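Local coordinates for protein malate dehydrogenase (Naegleria fowleri, PDB 6UM4) that probably interconverts malate and oxaloacetate with a nicotinamide dinucleotide coenzyme, as malate dehydrogenases of the lactate/malate dehydrogenase family do, at residues 255-260 with 272-277; 284-289 with 314-319. All coordinates share one frame; numbering follows the deposited sequence.

Contact 1 of 2, residues 255-260 with 272-277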
ATOM      1  N   ARG A 255      -4.277   4.013  16.491  1.00 24.44           N
ATOM      2  CA  ARG A 255      -4.526   5.441  16.651  1.00 22.43           C
ATOM      3  C   ARG A 255      -4.182   5.894  18.060  1.00 25.57           C
ATOM      4  O   ARG A 255      -3.636   6.988  18.247  1.00 23.19           O
ATOM      5  CB  ARG A 255      -5.976   5.771  16.313  1.00 23.21           C
ATOM      6  CG  ARG A 255      -6.266   5.740  14.826  1.00 23.37           C
ATOM      7  CD  ARG A 255      -7.750   5.751  14.574  1.00 25.41           C
ATOM      8  NE  ARG A 255      -8.062   6.116  13.200  1.00 24.21           N
ATOM      9  CZ  ARG A 255      -9.263   5.976  12.661  1.00 25.58           C
ATOM     10  NH1 ARG A 255     -10.259   5.460  13.383  1.00 22.29           N
ATOM     11  NH2 ARG A 255      -9.464   6.332  11.401  1.00 28.92           N
ATOM     12  N   GLY A 256      -4.490   5.062  19.060  1.00 19.56           N
ATOM     13  CA  GLY A 256      -4.078   5.368  20.418  1.00 19.31           C
ATOM     14  C   GLY A 256      -2.571   5.453  20.552  1.00 25.33           C
ATOM     15  O   GLY A 256      -2.041   6.383  21.172  1.00 22.31           O
ATOM     16  N   LEU A 257      -1.861   4.474  19.977  1.00 19.20           N
ATOM     17  CA  LEU A 257      -0.404   4.508  19.995  1.00 19.47           C
ATOM     18  C   LEU A 257       0.113   5.797  19.383  1.00 21.25           C
ATOM     19  O   LEU A 257       1.104   6.360  19.857  1.00 23.30           O
ATOM     20  CB  LEU A 257       0.181   3.303  19.255  1.00 20.90           C
ATOM     21  CG  LEU A 257      -0.102   1.901  19.776  1.00 20.10           C
ATOM     22  CD1 LEU A 257       0.571   0.906  18.875  1.00 18.97           C
ATOM     23  CD2 LEU A 257       0.424   1.749  21.189  1.00 22.75           C
ATOM     24  N   ALA A 258      -0.525   6.275  18.316  1.00 24.32           N
ATOM     25  CA  ALA A 258      -0.015   7.498  17.699  1.00 24.46           C
ATOM     26  C   ALA A 258      -0.314   8.709  18.563  1.00 20.34           C
ATOM     27  O   ALA A 258       0.493   9.643  18.605  1.00 20.88           O
ATOM     28  CB  ALA A 258      -0.566   7.692  16.286  1.00 19.48           C
ATOM     29  N   GLN A 259      -1.459   8.721  19.252  1.00 23.20           N
ATOM     30  CA  GLN A 259      -1.743   9.843  20.149  1.00 29.76           C
ATOM     31  C   GLN A 259      -0.716   9.915  21.269  1.00 24.18           C
ATOM     32  O   GLN A 259      -0.201  10.995  21.578  1.00 23.96           O
ATOM     33  CB  GLN A 259      -3.163   9.743  20.717  1.00 20.98           C
ATOM     34  CG  GLN A 259      -4.276   9.999  19.679  1.00 22.99           C
ATOM     35  CD  GLN A 259      -4.221  11.420  19.077  1.00 29.91           C
ATOM     36  OE1 GLN A 259      -4.114  12.410  19.795  1.00 26.23           O
ATOM     37  NE2 GLN A 259      -4.287  11.508  17.753  1.00 27.52           N
ATOM     38  N   VAL A 260      -0.383   8.771  21.872  1.00 22.12           N
ATOM     39  CA  VAL A 260       0.638   8.750  22.918  1.00 24.77           C
ATOM     40  C   VAL A 260       1.960   9.283  22.390  1.00 28.67           C
ATOM     41  O   VAL A 260       2.591  10.151  23.002  1.00 22.95           O
ATOM     42  CB  VAL A 260       0.817   7.328  23.465  1.00 27.74           C
ATOM     43  CG1 VAL A 260       2.027   7.287  24.384  1.00 22.35           C
ATOM     44  CG2 VAL A 260      -0.447   6.861  24.176  1.00 33.43           C
ATOM     45  N   SER A 272       4.434   0.348  25.502  1.00 31.36           N
ATOM     46  CA  SER A 272       4.093  -1.043  25.780  1.00 27.88           C
ATOM     47  C   SER A 272       2.778  -1.090  26.532  1.00 25.47           C
ATOM     48  O   SER A 272       2.390  -0.121  27.179  1.00 23.81           O
ATOM     49  CB  SER A 272       5.157  -1.764  26.628  1.00 28.79           C
ATOM     50  OG  SER A 272       6.310  -2.089  25.865  1.00 38.64           O
ATOM     51  N   ARG A 273       2.077  -2.218  26.401  1.00 29.37           N
ATOM     52  CA  ARG A 273       0.912  -2.531  27.220  1.00 24.97           C
ATOM     53  C   ARG A 273      -0.211  -1.504  27.045  1.00 23.84           C
ATOM     54  O   ARG A 273      -0.654  -0.846  27.996  1.00 27.92           O
ATOM     55  CB  ARG A 273       1.323  -2.650  28.683  1.00 26.13           C
ATOM     56  CG  ARG A 273       2.360  -3.719  28.920  1.00 35.23           C
ATOM     57  CD  ARG A 273       3.112  -3.447  30.206  1.00 46.99           C
ATOM     58  NE  ARG A 273       2.210  -3.452  31.352  1.00 53.32           N
ATOM     59  CZ  ARG A 273       2.019  -4.511  32.131  1.00 60.29           C
ATOM     60  NH1 ARG A 273       2.664  -5.640  31.865  1.00 60.81           N
ATOM     61  NH2 ARG A 273       1.184  -4.451  33.166  1.00 60.83           N
ATOM     62  N   PHE A 274      -0.655  -1.364  25.798  1.00 21.41           N
ATOM     63  CA  PHE A 274      -1.817  -0.561  25.443  1.00 21.02           C
ATOM     64  C   PHE A 274      -2.900  -1.470  24.869  1.00 24.72           C
ATOM     65  O   PHE A 274      -2.595  -2.487  24.238  1.00 28.39           O
ATOM     66  CB  PHE A 274      -1.442   0.534  24.409  1.00 22.33           C
ATOM     67  CG  PHE A 274      -2.605   1.393  23.994  1.00 20.15           C
ATOM     68  CD1 PHE A 274      -3.202   2.250  24.915  1.00 22.56           C
ATOM     69  CD2 PHE A 274      -3.113   1.323  22.715  1.00 19.54           C
ATOM     70  CE1 PHE A 274      -4.285   3.036  24.554  1.00 20.39           C
ATOM     71  CE2 PHE A 274      -4.180   2.103  22.335  1.00 20.09           C
ATOM     72  CZ  PHE A 274      -4.773   2.963  23.252  1.00 19.79           C
ATOM     73  N   ALA A 275      -4.165  -1.100  25.074  1.00 24.52           N
ATOM     74  CA  ALA A 275      -5.258  -1.926  24.570  1.00 25.57           C
ATOM     75  C   ALA A 275      -6.535  -1.107  24.401  1.00 20.00           C
ATOM     76  O   ALA A 275      -6.760  -0.120  25.103  1.00 23.76           O
ATOM     77  CB  ALA A 275      -5.529  -3.111  25.501  1.00 32.15           C
ATOM     78  N   ILE A 276      -7.372  -1.562  23.477  1.00 19.76           N
ATOM     79  CA  ILE A 276      -8.729  -1.060  23.261  1.00 22.37           C
ATOM     80  C   ILE A 276      -9.712  -2.106  23.791  1.00 19.94           C
ATOM     81  O   ILE A 276      -9.607  -3.284  23.439  1.00 20.30           O
ATOM     82  CB  ILE A 276      -8.957  -0.786  21.763  1.00 21.86           C
ATOM     83  CG1 ILE A 276      -7.879   0.162  21.226  1.00 25.52           C
ATOM     84  CG2 ILE A 276     -10.352  -0.287  21.478  1.00 23.37           C
ATOM     85  CD1 ILE A 276      -7.940   1.580  21.780  1.00 19.10           C
ATOM     86  N   TRP A 277     -10.645  -1.693  24.656  1.00 20.46           N
ATOM     87  CA  TRP A 277     -11.708  -2.579  25.134  1.00 20.91           C
ATOM     88  C   TRP A 277     -13.031  -2.237  24.457  1.00 20.87           C
ATOM     89  O   TRP A 277     -13.336  -1.070  24.205  1.00 20.84           O
ATOM     90  CB  TRP A 277     -11.919  -2.469  26.650  1.00 21.73           C
ATOM     91  CG  TRP A 277     -10.749  -2.807  27.532  1.00 22.03           C
ATOM     92  CD1 TRP A 277      -9.710  -1.984  27.862  1.00 22.03           C
ATOM     93  CD2 TRP A 277     -10.544  -4.021  28.267  1.00 22.56           C
ATOM     94  NE1 TRP A 277      -8.835  -2.632  28.694  1.00 22.48           N
ATOM     95  CE2 TRP A 277      -9.334  -3.879  28.977  1.00 24.41           C
ATOM     96  CE3 TRP A 277     -11.252  -5.220  28.377  1.00 26.17           C
ATOM     97  CZ2 TRP A 277      -8.823  -4.887  29.786  1.00 24.87           C
ATOM     98  CZ3 TRP A 277     -10.741  -6.215  29.171  1.00 23.56           C
ATOM     99  CH2 TRP A 277      -9.534  -6.045  29.868  1.00 23.84           C
TER
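Phe274, at the break in strand 271-277, lays its ring against helix 250-264 where Gly256 and Leu257 follow one another. Two kinds of apolar touch divide the work. The first is between ring and backbone: Phe274 CZ lies 3.8 Å from Gly256 CA, and Phe274 CE2 is at the same range from that carbon. Because a glycine presents bare backbone here, the aromatic tip can settle directly on the helix surface. The second joins side chain to side chain. Leu257 CD2 stands 3.9 Å from Phe274 CD2 and equally close to Phe274 CB, so one methyl touches both CB and the CD2 corner of the ring while the two side chains pass at a slant. The torsion of Phe274 explains the reach: with CG anti to the backbone N (chi1 180°), the ring reaches over to the helix, although the nearest CA atoms, those of Leu257 and Phe274, are 7.6 Å apart.

The polar bonds here run within the helix or to neighbouring parts of the fold. Val260 N bonds to Gly256 O as in any helix turn, and Ile276 N and O are taken up by the hydroxyls of Ser355 and Ser373. Further packing comes from His253, whose ring meets that of Phe274, and from Ala154 of the second subunit, which touches Leu257.

An aromatic side chain seated on a glycine in this way joins a helix to a neighbouring antiparallel sheet, within the alpha/beta C-terminal domain of the lactate/malate dehydrogenase family.

Contact 2 of 2, residues 284-289 with 314-319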
ATOM      1  N   GLN A 284     -15.877   2.733  22.527  1.00 24.49           N
ATOM      2  CA  GLN A 284     -14.671   1.989  22.838  1.00 23.07           C
ATOM      3  C   GLN A 284     -13.966   2.619  24.027  1.00 24.31           C
ATOM      4  O   GLN A 284     -14.108   3.814  24.311  1.00 24.93           O
ATOM      5  CB  GLN A 284     -13.737   1.982  21.631  1.00 23.71           C
ATOM      6  CG  GLN A 284     -13.145   3.344  21.360  1.00 24.15           C
ATOM      7  CD  GLN A 284     -12.329   3.373  20.097  1.00 23.18           C
ATOM      8  OE1 GLN A 284     -11.123   3.127  20.128  1.00 23.25           O
ATOM      9  NE2 GLN A 284     -12.965   3.739  18.983  1.00 19.58           N
ATOM     10  N   TYR A 285     -13.211   1.802  24.740  1.00 21.66           N
ATOM     11  CA  TYR A 285     -12.420   2.319  25.841  1.00 21.69           C
ATOM     12  C   TYR A 285     -10.950   2.136  25.535  1.00 24.88           C
ATOM     13  O   TYR A 285     -10.416   1.030  25.696  1.00 24.38           O
ATOM     14  CB  TYR A 285     -12.788   1.642  27.165  1.00 22.65           C
ATOM     15  CG  TYR A 285     -11.885   2.075  28.283  1.00 22.84           C
ATOM     16  CD1 TYR A 285     -11.566   3.426  28.472  1.00 23.98           C
ATOM     17  CD2 TYR A 285     -11.311   1.146  29.124  1.00 23.11           C
ATOM     18  CE1 TYR A 285     -10.721   3.817  29.478  1.00 24.56           C
ATOM     19  CE2 TYR A 285     -10.466   1.536  30.138  1.00 23.78           C
ATOM     20  CZ  TYR A 285     -10.176   2.867  30.307  1.00 23.86           C
ATOM     21  OH  TYR A 285      -9.337   3.232  31.325  1.00 24.47           O
ATOM     22  N   PRO A 286     -10.258   3.175  25.068  1.00 26.99           N
ATOM     23  CA  PRO A 286      -8.798   3.104  24.939  1.00 24.07           C
ATOM     24  C   PRO A 286      -8.171   3.159  26.325  1.00 25.47           C
ATOM     25  O   PRO A 286      -8.349   4.134  27.057  1.00 23.79           O
ATOM     26  CB  PRO A 286      -8.453   4.350  24.110  1.00 22.58           C
ATOM     27  CG  PRO A 286      -9.792   4.928  23.644  1.00 22.95           C
ATOM     28  CD  PRO A 286     -10.780   4.491  24.673  1.00 24.94           C
ATOM     29  N   ASP A 287      -7.430   2.119  26.687  1.00 24.81           N
ATOM     30  CA  ASP A 287      -7.054   1.888  28.076  1.00 23.64           C
ATOM     31  C   ASP A 287      -5.559   2.131  28.234  1.00 26.91           C
ATOM     32  O   ASP A 287      -4.744   1.364  27.708  1.00 22.23           O
ATOM     33  CB  ASP A 287      -7.442   0.468  28.498  1.00 24.86           C
ATOM     34  CG  ASP A 287      -7.228   0.208  29.990  1.00 30.88           C
ATOM     35  OD1 ASP A 287      -6.850   1.143  30.729  1.00 29.98           O
ATOM     36  OD2 ASP A 287      -7.469  -0.938  30.424  1.00 30.43           O
ATOM     37  N   LEU A 288      -5.205   3.207  28.946  1.00 22.71           N
ATOM     38  CA  LEU A 288      -3.827   3.528  29.290  1.00 23.99           C
ATOM     39  C   LEU A 288      -3.439   3.031  30.676  1.00 32.63           C
ATOM     40  O   LEU A 288      -2.324   3.314  31.125  1.00 26.19           O
ATOM     41  CB  LEU A 288      -3.589   5.047  29.229  1.00 26.35           C
ATOM     42  CG  LEU A 288      -3.487   5.660  27.822  1.00 24.56           C
ATOM     43  CD1 LEU A 288      -3.378   7.180  27.830  1.00 23.04           C
ATOM     44  CD2 LEU A 288      -2.332   5.040  27.076  1.00 22.19           C
ATOM     45  N   SER A 289      -4.316   2.282  31.355  1.00 28.21           N
ATOM     46  CA  SER A 289      -4.080   1.980  32.770  1.00 33.72           C
ATOM     47  C   SER A 289      -2.755   1.264  32.995  1.00 32.18           C
ATOM     48  O   SER A 289      -2.166   1.399  34.067  1.00 26.45           O
ATOM     49  CB  SER A 289      -5.207   1.122  33.360  1.00 29.12           C
ATOM     50  OG  SER A 289      -6.486   1.700  33.162  1.00 30.38           O
ATOM     51  N   PRO A 314     -11.385  10.912  23.756  1.00 29.35           N
ATOM     52  CA  PRO A 314     -12.187  11.459  22.647  1.00 24.91           C
ATOM     53  C   PRO A 314     -11.413  11.593  21.349  1.00 29.39           C
ATOM     54  O   PRO A 314     -11.994  11.416  20.274  1.00 30.71           O
ATOM     55  CB  PRO A 314     -12.642  12.825  23.177  1.00 28.91           C
ATOM     56  CG  PRO A 314     -11.801  13.110  24.355  1.00 34.78           C
ATOM     57  CD  PRO A 314     -11.367  11.813  24.922  1.00 32.58           C
ATOM     58  N   ASN A 315     -10.121  11.929  21.408  1.00 33.65           N
ATOM     59  CA  ASN A 315      -9.347  12.037  20.173  1.00 28.05           C
ATOM     60  C   ASN A 315      -9.253  10.689  19.472  1.00 30.53           C
ATOM     61  O   ASN A 315      -9.303  10.619  18.237  1.00 26.23           O
ATOM     62  CB  ASN A 315      -7.945  12.573  20.453  1.00 25.92           C
ATOM     63  CG  ASN A 315      -7.936  14.049  20.793  1.00 33.02           C
ATOM     64  OD1 ASN A 315      -8.876  14.779  20.478  1.00 36.44           O
ATOM     65  ND2 ASN A 315      -6.866  14.497  21.431  1.00 23.95           N
ATOM     66  N   VAL A 316      -9.110   9.611  20.249  1.00 26.89           N
ATOM     67  CA  VAL A 316      -9.034   8.281  19.675  1.00 25.34           C
ATOM     68  C   VAL A 316     -10.389   7.878  19.109  1.00 30.11           C
ATOM     69  O   VAL A 316     -10.471   7.287  18.028  1.00 27.42           O
ATOM     70  CB  VAL A 316      -8.544   7.267  20.728  1.00 21.98           C
ATOM     71  CG1 VAL A 316      -8.548   5.871  20.132  1.00 23.74           C
ATOM     72  CG2 VAL A 316      -7.157   7.603  21.219  1.00 20.31           C
ATOM     73  N   GLN A 317     -11.469   8.185  19.834  1.00 26.51           N
ATOM     74  CA  GLN A 317     -12.804   7.800  19.390  1.00 29.07           C
ATOM     75  C   GLN A 317     -13.204   8.546  18.128  1.00 28.44           C
ATOM     76  O   GLN A 317     -13.888   7.987  17.264  1.00 28.97           O
ATOM     77  CB  GLN A 317     -13.832   8.077  20.498  1.00 29.70           C
ATOM     78  CG  GLN A 317     -13.725   7.205  21.734  1.00 21.75           C
ATOM     79  CD  GLN A 317     -14.559   7.745  22.880  1.00 23.96           C
ATOM     80  OE1 GLN A 317     -14.846   8.951  22.948  1.00 25.45           O
ATOM     81  NE2 GLN A 317     -14.962   6.858  23.789  1.00 23.22           N
ATOM     82  N   GLN A 318     -12.778   9.807  17.996  1.00 28.35           N
ATOM     83  CA  GLN A 318     -13.223  10.680  16.916  1.00 27.79           C
ATOM     84  C   GLN A 318     -12.188  10.832  15.816  1.00 25.95           C
ATOM     85  O   GLN A 318     -12.325  11.715  14.964  1.00 25.82           O
ATOM     86  CB  GLN A 318     -13.599  12.056  17.466  1.00 25.99           C
ATOM     87  CG  GLN A 318     -14.668  11.968  18.521  1.00 37.74           C
ATOM     88  CD  GLN A 318     -15.933  11.333  17.979  1.00 46.17           C
ATOM     89  OE1 GLN A 318     -16.285  11.523  16.809  1.00 47.15           O
ATOM     90  NE2 GLN A 318     -16.612  10.552  18.818  1.00 45.62           N
ATOM     91  N   ARG A 319     -11.153   9.997  15.824  1.00 26.56           N
ATOM     92  CA  ARG A 319     -10.057  10.157  14.880  1.00 27.21           C
ATOM     93  C   ARG A 319     -10.522  10.027  13.429  1.00 27.48           C
ATOM     94  O   ARG A 319     -10.019  10.727  12.542  1.00 30.54           O
ATOM     95  CB  ARG A 319      -8.968   9.141  15.202  1.00 24.47           C
ATOM     96  CG  ARG A 319      -7.785   9.249  14.272  1.00 31.32           C
ATOM     97  CD  ARG A 319      -7.064  10.565  14.395  1.00 31.88           C
ATOM     98  NE  ARG A 319      -5.713  10.417  13.869  1.00 25.67           N
ATOM     99  CZ  ARG A 319      -4.732  11.292  14.049  1.00 24.59           C
ATOM    100  NH1 ARG A 319      -4.942  12.396  14.740  1.00 23.49           N
ATOM    101  NH2 ARG A 319      -3.537  11.049  13.536  1.00 25.28           N
TER
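Gln284 and Gln317 run alongside each other in opposite directions, and the side chain of Gln284 touches both Val316 and Gln317 of the helix. From CB, chi1 of 69° sets CG between the backbone N and the carbonyl carbon, which turns the chain toward the helix end. CG then meets Gln317 CG at 3.9 Å, methylene against methylene. Beyond it the chain stays extended to CD, where the amide forks. OE1 comes to 3.8 Å from Val316 CG1, a methyl that cannot donate to it; this buried oxygen has no polar partner in the model. NE2 passes 4.1 Å from Gln317 CA, but its stronger hydrogen bond goes to Ser281 O, with a weak second one to Asp252 OD1.

The setting is the alpha/beta C-terminal domain, where the last turn of helix 305-317 packs against strand 285-287, an outer strand, within this chain, of a small antiparallel sheet.

A single hydrogen bond spans the two segments: Gln317 NE2 donates to Gln284 O over 3.2 Å. It is fairly straight, 159° at the hydrogen, and lies close to both the carbonyl plane and the amide plane of Gln317. The two glutamine amides are nevertheless turned 65° apart. Further along the strand, Pro286 CG rests 3.8 Å from Val316 CG1, the same methyl that faces Gln284. Just beyond the helix end, Arg319 forms a salt bridge with Asp152 of the second subunit.

Contact 1 and contact 2 lie in series along the chain, their centres 8 Å apart, and share one antiparallel sheet. Strands 271-277 and 285-287 are neighbours in it, paired by a probable hydrogen bond from Asp287 N to Ala275 O (2.8 Å). A probable side-chain bond, Trp277 NE1 to Asp287 OD2, also 2.8 Å, ties them again, and Pro286 packs on Phe274 from strand to strand. The helical segments meet as well: Gln259 NE2 packs 3.2 Å from Arg319 NH1. Two helices are thus fastened to adjacent strands. In this family the loop joining these strands typically carries the catalytic histidine, so both contacts probably border the active-site region.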